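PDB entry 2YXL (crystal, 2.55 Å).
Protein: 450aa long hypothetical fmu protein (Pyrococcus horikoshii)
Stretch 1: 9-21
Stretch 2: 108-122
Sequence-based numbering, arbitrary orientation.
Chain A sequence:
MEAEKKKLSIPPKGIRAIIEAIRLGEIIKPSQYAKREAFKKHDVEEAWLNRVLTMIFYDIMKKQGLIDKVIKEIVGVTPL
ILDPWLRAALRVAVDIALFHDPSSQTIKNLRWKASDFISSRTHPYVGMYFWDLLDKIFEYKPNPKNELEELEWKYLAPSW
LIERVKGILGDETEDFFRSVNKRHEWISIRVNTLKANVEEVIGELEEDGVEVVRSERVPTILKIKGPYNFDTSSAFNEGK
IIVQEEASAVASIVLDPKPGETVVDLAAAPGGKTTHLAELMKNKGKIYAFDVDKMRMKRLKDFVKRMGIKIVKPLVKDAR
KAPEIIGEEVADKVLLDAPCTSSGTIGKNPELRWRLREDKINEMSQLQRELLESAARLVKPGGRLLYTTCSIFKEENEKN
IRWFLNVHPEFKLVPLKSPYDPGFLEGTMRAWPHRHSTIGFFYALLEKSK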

ATOM      1  N   SER A   9       1.845  28.065  -8.542  1.00 42.29           N
ATOM      2  CA  SER A   9       1.418  28.179  -9.937  1.00 41.86           C
ATOM      3  C   SER A   9       1.415  26.817 -10.635  1.00 41.38           C
ATOM      4  O   SER A   9       2.470  26.211 -10.837  1.00 41.40           O
ATOM      5  CB  SER A   9       2.304  29.169 -10.699  1.00 41.95           C
ATOM      6  OG  SER A   9       3.654  28.739 -10.705  1.00 42.32           O
ATOM      7  N   ILE A  10       0.222  26.343 -10.995  1.00 40.70           N
ATOM      8  CA  ILE A  10       0.069  25.070 -11.699  1.00 39.99           C
ATOM      9  C   ILE A  10      -0.390  25.328 -13.138  1.00 39.49           C
ATOM     10  O   ILE A  10      -1.413  25.982 -13.351  1.00 39.53           O
ATOM     11  CB  ILE A  10      -0.925  24.110 -10.968  1.00 40.07           C
ATOM     12  CG1 ILE A  10      -0.565  23.981  -9.483  1.00 39.96           C
ATOM     13  CG2 ILE A  10      -0.943  22.727 -11.631  1.00 39.80           C
ATOM     14  CD1 ILE A  10      -1.620  23.290  -8.635  1.00 39.91           C
ATOM     15  N   PRO A  11       0.377  24.827 -14.128  1.00 38.97           N
ATOM     16  CA  PRO A  11       0.020  24.931 -15.549  1.00 38.53           C
ATOM     17  C   PRO A  11      -1.212  24.078 -15.906  1.00 38.06           C
ATOM     18  O   PRO A  11      -1.562  23.173 -15.148  1.00 37.95           O
ATOM     19  CB  PRO A  11       1.270  24.400 -16.259  1.00 38.48           C
ATOM     20  CG  PRO A  11       1.907  23.493 -15.273  1.00 38.73           C
ATOM     21  CD  PRO A  11       1.662  24.129 -13.939  1.00 38.96           C
ATOM     22  N   PRO A  12      -1.865  24.367 -17.054  1.00 37.68           N
ATOM     23  CA  PRO A  12      -3.086  23.655 -17.463  1.00 37.31           C
ATOM     24  C   PRO A  12      -2.947  22.133 -17.491  1.00 37.00           C
ATOM     25  O   PRO A  12      -3.848  21.429 -17.024  1.00 37.03           O
ATOM     26  CB  PRO A  12      -3.349  24.192 -18.875  1.00 37.32           C
ATOM     27  CG  PRO A  12      -2.716  25.531 -18.886  1.00 37.40           C
ATOM     28  CD  PRO A  12      -1.487  25.400 -18.039  1.00 37.51           C
ATOM     29  N   LYS A  13      -1.829  21.634 -18.020  1.00 36.62           N
ATOM     30  CA  LYS A  13      -1.574  20.192 -18.067  1.00 36.33           C
ATOM     31  C   LYS A  13      -1.426  19.597 -16.665  1.00 36.17           C
ATOM     32  O   LYS A  13      -1.738  18.425 -16.445  1.00 36.14           O
ATOM     33  CB  LYS A  13      -0.350  19.863 -18.936  1.00 36.31           C
ATOM     34  CG  LYS A  13       1.002  20.288 -18.366  1.00 36.24           C
ATOM     35  CD  LYS A  13       2.144  19.774 -19.227  1.00 36.29           C
ATOM     36  CE  LYS A  13       3.496  20.221 -18.689  1.00 36.52           C
ATOM     37  NZ  LYS A  13       4.597  19.974 -19.666  1.00 36.42           N
ATOM     38  N   GLY A  14      -0.954  20.421 -15.730  1.00 35.95           N
ATOM     39  CA  GLY A  14      -0.811  20.028 -14.333  1.00 35.57           C
ATOM     40  C   GLY A  14      -2.152  19.897 -13.641  1.00 35.34           C
ATOM     41  O   GLY A  14      -2.352  18.989 -12.834  1.00 35.15           O
ATOM     42  N   ILE A  15      -3.069  20.812 -13.961  1.00 35.06           N
ATOM     43  CA  ILE A  15      -4.427  20.792 -13.414  1.00 34.78           C
ATOM     44  C   ILE A  15      -5.178  19.551 -13.885  1.00 34.70           C
ATOM     45  O   ILE A  15      -5.848  18.891 -13.097  1.00 34.78           O
ATOM     46  CB  ILE A  15      -5.214  22.088 -13.770  1.00 34.74           C
ATOM     47  CG1 ILE A  15      -4.666  23.292 -12.987  1.00 34.69           C
ATOM     48  CG2 ILE A  15      -6.721  21.916 -13.532  1.00 34.47           C
ATOM     49  CD1 ILE A  15      -4.839  23.223 -11.465  1.00 34.32           C
ATOM     50  N   ARG A  16      -5.046  19.229 -15.168  1.00 34.60           N
ATOM     51  CA  ARG A  16      -5.682  18.042 -15.730  1.00 34.46           C
ATOM     52  C   ARG A  16      -5.046  16.772 -15.177  1.00 34.46           C
ATOM     53  O   ARG A  16      -5.697  15.728 -15.095  1.00 34.59           O
ATOM     54  CB  ARG A  16      -5.607  18.054 -17.259  1.00 34.51           C
ATOM     55  CG  ARG A  16      -6.379  19.192 -17.922  1.00 34.35           C
ATOM     56  CD  ARG A  16      -6.371  19.068 -19.439  1.00 34.33           C
ATOM     57  NE  ARG A  16      -5.050  19.347 -19.995  1.00 34.71           N
ATOM     58  CZ  ARG A  16      -4.693  20.494 -20.564  1.00 34.18           C
ATOM     59  NH1 ARG A  16      -5.561  21.495 -20.680  1.00 33.35           N
ATOM     60  NH2 ARG A  16      -3.459  20.636 -21.024  1.00 34.33           N
ATOM     61  N   ALA A  17      -3.779  16.881 -14.780  1.00 34.36           N
ATOM     62  CA  ALA A  17      -3.008  15.748 -14.273  1.00 34.19           C
ATOM     63  C   ALA A  17      -3.489  15.217 -12.919  1.00 34.10           C
ATOM     64  O   ALA A  17      -3.732  14.014 -12.791  1.00 34.11           O
ATOM     65  CB  ALA A  17      -1.515  16.090 -14.227  1.00 34.24           C
ATOM     66  N   ILE A  18      -3.625  16.088 -11.915  1.00 34.00           N
ATOM     67  CA  ILE A  18      -4.057  15.624 -10.586  1.00 34.06           C
ATOM     68  C   ILE A  18      -5.511  15.197 -10.588  1.00 34.01           C
ATOM     69  O   ILE A  18      -5.872  14.267  -9.876  1.00 34.16           O
ATOM     70  CB  ILE A  18      -3.882  16.654  -9.426  1.00 34.04           C
ATOM     71  CG1 ILE A  18      -3.406  18.012  -9.921  1.00 34.22           C
ATOM     72  CG2 ILE A  18      -3.030  16.063  -8.292  1.00 33.82           C
ATOM     73  CD1 ILE A  18      -4.538  18.946 -10.227  1.00 34.60           C
ATOM     74  N   ILE A  19      -6.342  15.883 -11.371  1.00 34.00           N
ATOM     75  CA  ILE A  19      -7.745  15.504 -11.503  1.00 33.95           C
ATOM     76  C   ILE A  19      -7.840  14.071 -12.022  1.00 34.08           C
ATOM     77  O   ILE A  19      -8.537  13.246 -11.431  1.00 34.24           O
ATOM     78  CB  ILE A  19      -8.554  16.479 -12.402  1.00 34.02           C
ATOM     79  CG1 ILE A  19      -8.640  17.861 -11.744  1.00 33.82           C
ATOM     80  CG2 ILE A  19      -9.964  15.922 -12.674  1.00 33.53           C
ATOM     81  CD1 ILE A  19      -9.182  18.957 -12.644  1.00 33.78           C
ATOM     82  N   GLU A  20      -7.118  13.774 -13.103  1.00 34.07           N
ATOM     83  CA  GLU A  20      -7.097  12.424 -13.660  1.00 34.12           C
ATOM     84  C   GLU A  20      -6.473  11.412 -12.691  1.00 34.04           C
ATOM     85  O   GLU A  20      -6.937  10.275 -12.601  1.00 34.25           O
ATOM     86  CB  GLU A  20      -6.416  12.392 -15.037  1.00 34.14           C
ATOM     87  CG  GLU A  20      -6.327  10.993 -15.663  1.00 35.01           C
ATOM     88  CD  GLU A  20      -6.771  10.930 -17.125  1.00 36.25           C
ATOM     89  OE1 GLU A  20      -7.159   9.827 -17.571  1.00 36.90           O
ATOM     90  OE2 GLU A  20      -6.743  11.963 -17.828  1.00 36.48           O
ATOM     91  N   ALA A  21      -5.446  11.831 -11.955  1.00 33.72           N
ATOM     92  CA  ALA A  21      -4.799  10.955 -10.974  1.00 33.50           C
ATOM     93  C   ALA A  21      -5.733  10.629  -9.812  1.00 33.36           C
ATOM     94  O   ALA A  21      -5.785   9.487  -9.351  1.00 33.23           O
ATOM     95  CB  ALA A  21      -3.501  11.577 -10.463  1.00 33.35           C
TER
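Stretch 2 108-122: KNLRWKASDFISSRT

Helices that cross at a marked angle often bring a small residue to the interface, and this pair from Pyrococcus horikoshii is a compact example. In stretch 1 an extended lead-in gives way at the N-cap residue P11 to a helix that starts at P12 and continues past A21. Stretch 2 enters already helical at K108 and stays so for most of its length, T122 lying outside the helix, with a wider pi-type turn at 110-114 in which A114 N bonds to N109 O (3.1 Å). The axes approach to 9.1 Å and cross at -55°, their N-to-C directions inclined by that angle; the CA atoms of R16 and A114 lie 6.3 Å apart, and those of P12 and N109 5.9 Å.

A114 offers only a methyl group, and two isoleucines one helical turn apart share it: I15 CG2 and I19 CD1 each lie 3.7 Å from A114 CB. I15 CD1 also reaches L110 CD2 (4.1 Å), while I19 CG2 meets I118 CG2 (4.0 Å). F117 points toward stretch 1, and R16 covers one face of its ring, with R16 CB 3.9 Å from the centroid in a CH-pi contact. A water links R16 NH1 (3.2 Å) to K113 O (2.7 Å). Farther along, a salt bridge joins the helices, R121 NH2 donating to E20 OE1 at 3.0 Å.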

ATOM      1  N   LYS A 108      -7.335  30.545 -11.926  1.00 35.61           N
ATOM      2  CA  LYS A 108      -7.838  30.765 -13.282  1.00 35.74           C
ATOM      3  C   LYS A 108      -7.869  29.455 -14.072  1.00 35.77           C
ATOM      4  O   LYS A 108      -8.839  29.172 -14.775  1.00 35.80           O
ATOM      5  CB  LYS A 108      -6.978  31.806 -14.009  1.00 35.83           C
ATOM      6  CG  LYS A 108      -7.430  32.132 -15.432  1.00 36.02           C
ATOM      7  CD  LYS A 108      -6.313  32.770 -16.251  1.00 36.36           C
ATOM      8  CE  LYS A 108      -6.156  34.254 -15.956  1.00 36.54           C
ATOM      9  NZ  LYS A 108      -7.301  35.037 -16.494  1.00 37.19           N
ATOM     10  N   ASN A 109      -6.804  28.666 -13.950  1.00 35.86           N
ATOM     11  CA  ASN A 109      -6.717  27.367 -14.617  1.00 35.97           C
ATOM     12  C   ASN A 109      -7.727  26.360 -14.059  1.00 36.09           C
ATOM     13  O   ASN A 109      -8.260  25.529 -14.797  1.00 36.07           O
ATOM     14  CB  ASN A 109      -5.290  26.810 -14.548  1.00 35.99           C
ATOM     15  CG  ASN A 109      -4.304  27.567 -15.446  1.00 35.98           C
ATOM     16  OD1 ASN A 109      -3.089  27.405 -15.321  1.00 36.12           O
ATOM     17  ND2 ASN A 109      -4.823  28.386 -16.354  1.00 35.57           N
ATOM     18  N   LEU A 110      -7.990  26.446 -12.755  1.00 36.14           N
ATOM     19  CA  LEU A 110      -9.058  25.667 -12.129  1.00 36.23           C
ATOM     20  C   LEU A 110     -10.421  26.043 -12.696  1.00 36.31           C
ATOM     21  O   LEU A 110     -11.261  25.174 -12.925  1.00 36.41           O
ATOM     22  CB  LEU A 110      -9.067  25.864 -10.612  1.00 36.12           C
ATOM     23  CG  LEU A 110      -8.130  25.013  -9.762  1.00 35.96           C
ATOM     24  CD1 LEU A 110      -8.094  25.554  -8.345  1.00 35.74           C
ATOM     25  CD2 LEU A 110      -8.557  23.546  -9.775  1.00 35.66           C
ATOM     26  N   ARG A 111     -10.632  27.337 -12.919  1.00 36.41           N
ATOM     27  CA  ARG A 111     -11.913  27.830 -13.422  1.00 36.69           C
ATOM     28  C   ARG A 111     -12.164  27.450 -14.880  1.00 36.41           C
ATOM     29  O   ARG A 111     -13.263  27.021 -15.226  1.00 36.65           O
ATOM     30  CB  ARG A 111     -12.040  29.346 -13.222  1.00 36.59           C
ATOM     31  CG  ARG A 111     -13.376  29.913 -13.687  1.00 37.27           C
ATOM     32  CD  ARG A 111     -13.636  31.332 -13.177  1.00 37.60           C
ATOM     33  NE  ARG A 111     -14.088  31.363 -11.783  1.00 39.84           N
ATOM     34  CZ  ARG A 111     -15.282  30.951 -11.352  1.00 40.55           C
ATOM     35  NH1 ARG A 111     -16.180  30.444 -12.192  1.00 40.51           N
ATOM     36  NH2 ARG A 111     -15.579  31.035 -10.062  1.00 41.19           N
ATOM     37  N   TRP A 112     -11.144  27.591 -15.722  1.00 36.08           N
ATOM     38  CA  TRP A 112     -11.324  27.412 -17.159  1.00 35.86           C
ATOM     39  C   TRP A 112     -10.846  26.066 -17.697  1.00 35.97           C
ATOM     40  O   TRP A 112     -11.555  25.431 -18.477  1.00 36.23           O
ATOM     41  CB  TRP A 112     -10.696  28.575 -17.934  1.00 35.52           C
ATOM     42  CG  TRP A 112     -11.315  29.890 -17.570  1.00 35.12           C
ATOM     43  CD1 TRP A 112     -10.779  30.853 -16.765  1.00 34.56           C
ATOM     44  CD2 TRP A 112     -12.604  30.369 -17.967  1.00 34.64           C
ATOM     45  NE1 TRP A 112     -11.649  31.909 -16.645  1.00 34.55           N
ATOM     46  CE2 TRP A 112     -12.778  31.637 -17.374  1.00 34.52           C
ATOM     47  CE3 TRP A 112     -13.629  29.852 -18.773  1.00 34.55           C
ATOM     48  CZ2 TRP A 112     -13.936  32.400 -17.559  1.00 34.75           C
ATOM     49  CZ3 TRP A 112     -14.778  30.610 -18.957  1.00 34.50           C
ATOM     50  CH2 TRP A 112     -14.921  31.871 -18.354  1.00 34.75           C
ATOM     51  N   LYS A 113      -9.664  25.625 -17.281  1.00 36.03           N
ATOM     52  CA  LYS A 113      -9.079  24.404 -17.844  1.00 36.06           C
ATOM     53  C   LYS A 113      -9.614  23.126 -17.192  1.00 35.95           C
ATOM     54  O   LYS A 113      -9.754  22.105 -17.865  1.00 36.01           O
ATOM     55  CB  LYS A 113      -7.543  24.443 -17.800  1.00 36.03           C
ATOM     56  CG  LYS A 113      -6.913  25.801 -18.125  1.00 36.34           C
ATOM     57  CD  LYS A 113      -7.287  26.336 -19.512  1.00 36.95           C
ATOM     58  CE  LYS A 113      -6.296  25.911 -20.588  1.00 37.07           C
ATOM     59  NZ  LYS A 113      -6.629  26.545 -21.894  1.00 36.91           N
ATOM     60  N   ALA A 114      -9.908  23.187 -15.893  1.00 35.80           N
ATOM     61  CA  ALA A 114     -10.483  22.048 -15.167  1.00 35.66           C
ATOM     62  C   ALA A 114     -11.934  21.806 -15.569  1.00 35.53           C
ATOM     63  O   ALA A 114     -12.341  20.663 -15.788  1.00 35.60           O
ATOM     64  CB  ALA A 114     -10.381  22.257 -13.661  1.00 35.61           C
ATOM     65  N   SER A 115     -12.705  22.889 -15.660  1.00 35.42           N
ATOM     66  CA  SER A 115     -14.092  22.830 -16.107  1.00 35.36           C
ATOM     67  C   SER A 115     -14.188  22.201 -17.486  1.00 35.14           C
ATOM     68  O   SER A 115     -15.042  21.346 -17.726  1.00 35.20           O
ATOM     69  CB  SER A 115     -14.705  24.228 -16.143  1.00 35.41           C
ATOM     70  OG  SER A 115     -14.847  24.754 -14.837  1.00 36.22           O
ATOM     71  N   ASP A 116     -13.301  22.627 -18.382  1.00 34.85           N
ATOM     72  CA  ASP A 116     -13.288  22.142 -19.754  1.00 34.72           C
ATOM     73  C   ASP A 116     -12.874  20.679 -19.828  1.00 34.32           C
ATOM     74  O   ASP A 116     -13.457  19.903 -20.590  1.00 34.41           O
ATOM     75  CB  ASP A 116     -12.354  22.995 -20.615  1.00 34.89           C
ATOM     76  CG  ASP A 116     -12.581  22.793 -22.101  1.00 35.84           C
ATOM     77  OD1 ASP A 116     -13.739  22.550 -22.512  1.00 37.07           O
ATOM     78  OD2 ASP A 116     -11.597  22.890 -22.862  1.00 37.10           O
ATOM     79  N   PHE A 117     -11.878  20.311 -19.026  1.00 33.73           N
ATOM     80  CA  PHE A 117     -11.343  18.953 -19.021  1.00 33.30           C
ATOM     81  C   PHE A 117     -12.378  17.912 -18.587  1.00 33.18           C
ATOM     82  O   PHE A 117     -12.531  16.882 -19.247  1.00 33.19           O
ATOM     83  CB  PHE A 117     -10.081  18.869 -18.150  1.00 33.04           C
ATOM     84  CG  PHE A 117      -9.506  17.480 -18.033  1.00 32.42           C
ATOM     85  CD1 PHE A 117      -9.418  16.857 -16.792  1.00 32.14           C
ATOM     86  CD2 PHE A 117      -9.051  16.797 -19.159  1.00 31.65           C
ATOM     87  CE1 PHE A 117      -8.884  15.572 -16.672  1.00 32.14           C
ATOM     88  CE2 PHE A 117      -8.515  15.515 -19.052  1.00 31.59           C
ATOM     89  CZ  PHE A 117      -8.430  14.900 -17.806  1.00 32.06           C
ATOM     90  N   ILE A 118     -13.092  18.181 -17.497  1.00 33.00           N
ATOM     91  CA  ILE A 118     -14.087  17.223 -17.006  1.00 32.98           C
ATOM     92  C   ILE A 118     -15.328  17.171 -17.894  1.00 32.93           C
ATOM     93  O   ILE A 118     -15.983  16.131 -17.985  1.00 32.89           O
ATOM     94  CB  ILE A 118     -14.439  17.410 -15.493  1.00 33.01           C
ATOM     95  CG1 ILE A 118     -15.168  18.734 -15.235  1.00 33.18           C
ATOM     96  CG2 ILE A 118     -13.176  17.271 -14.622  1.00 32.78           C
ATOM     97  CD1 ILE A 118     -15.566  18.945 -13.776  1.00 33.08           C
ATOM     98  N   SER A 119     -15.622  18.285 -18.569  1.00 32.77           N
ATOM     99  CA  SER A 119     -16.649  18.325 -19.612  1.00 32.65           C
ATOM    100  C   SER A 119     -16.330  17.379 -20.765  1.00 32.45           C
ATOM    101  O   SER A 119     -17.198  16.635 -21.212  1.00 32.54           O
ATOM    102  CB  SER A 119     -16.825  19.744 -20.154  1.00 32.65           C
ATOM    103  OG  SER A 119     -17.748  20.478 -19.378  1.00 33.32           O
ATOM    104  N   SER A 120     -15.084  17.404 -21.236  1.00 32.26           N
ATOM    105  CA  SER A 120     -14.656  16.550 -22.346  1.00 32.13           C
ATOM    106  C   SER A 120     -14.639  15.064 -21.974  1.00 32.02           C
ATOM    107  O   SER A 120     -14.786  14.200 -22.841  1.00 31.97           O
ATOM    108  CB  SER A 120     -13.284  16.984 -22.869  1.00 32.02           C
ATOM    109  OG  SER A 120     -12.280  16.743 -21.903  1.00 32.28           O
ATOM    110  N   ARG A 121     -14.460  14.774 -20.687  1.00 31.84           N
ATOM    111  CA  ARG A 121     -14.526  13.399 -20.195  1.00 31.75           C
ATOM    112  C   ARG A 121     -15.956  12.949 -19.887  1.00 31.38           C
ATOM    113  O   ARG A 121     -16.214  11.753 -19.762  1.00 31.37           O
ATOM    114  CB  ARG A 121     -13.623  13.207 -18.969  1.00 31.83           C
ATOM    115  CG  ARG A 121     -12.122  13.263 -19.272  1.00 32.96           C
ATOM    116  CD  ARG A 121     -11.696  12.186 -20.273  1.00 35.07           C
ATOM    117  NE  ARG A 121     -10.328  12.389 -20.750  1.00 37.16           N
ATOM    118  CZ  ARG A 121      -9.252  11.778 -20.254  1.00 38.31           C
ATOM    119  NH1 ARG A 121      -8.053  12.036 -20.757  1.00 38.80           N
ATOM    120  NH2 ARG A 121      -9.366  10.905 -19.259  1.00 39.04           N
ATOM    121  N   THR A 122     -16.883  13.902 -19.780  1.00 30.97           N
ATOM    122  CA  THR A 122     -18.273  13.595 -19.415  1.00 30.52           C
ATOM    123  C   THR A 122     -19.282  14.311 -20.315  1.00 30.27           C
ATOM    124  O   THR A 122     -19.585  13.841 -21.411  1.00 30.44           O
ATOM    125  CB  THR A 122     -18.576  13.892 -17.903  1.00 30.60           C
ATOM    126  OG1 THR A 122     -18.444  15.294 -17.636  1.00 30.51           O
ATOM    127  CG2 THR A 122     -17.635  13.127 -16.985  1.00 30.00           C
TER
HETATM  128  O   HOH W   1      -8.708  21.610 -20.280  1.00 60.45           O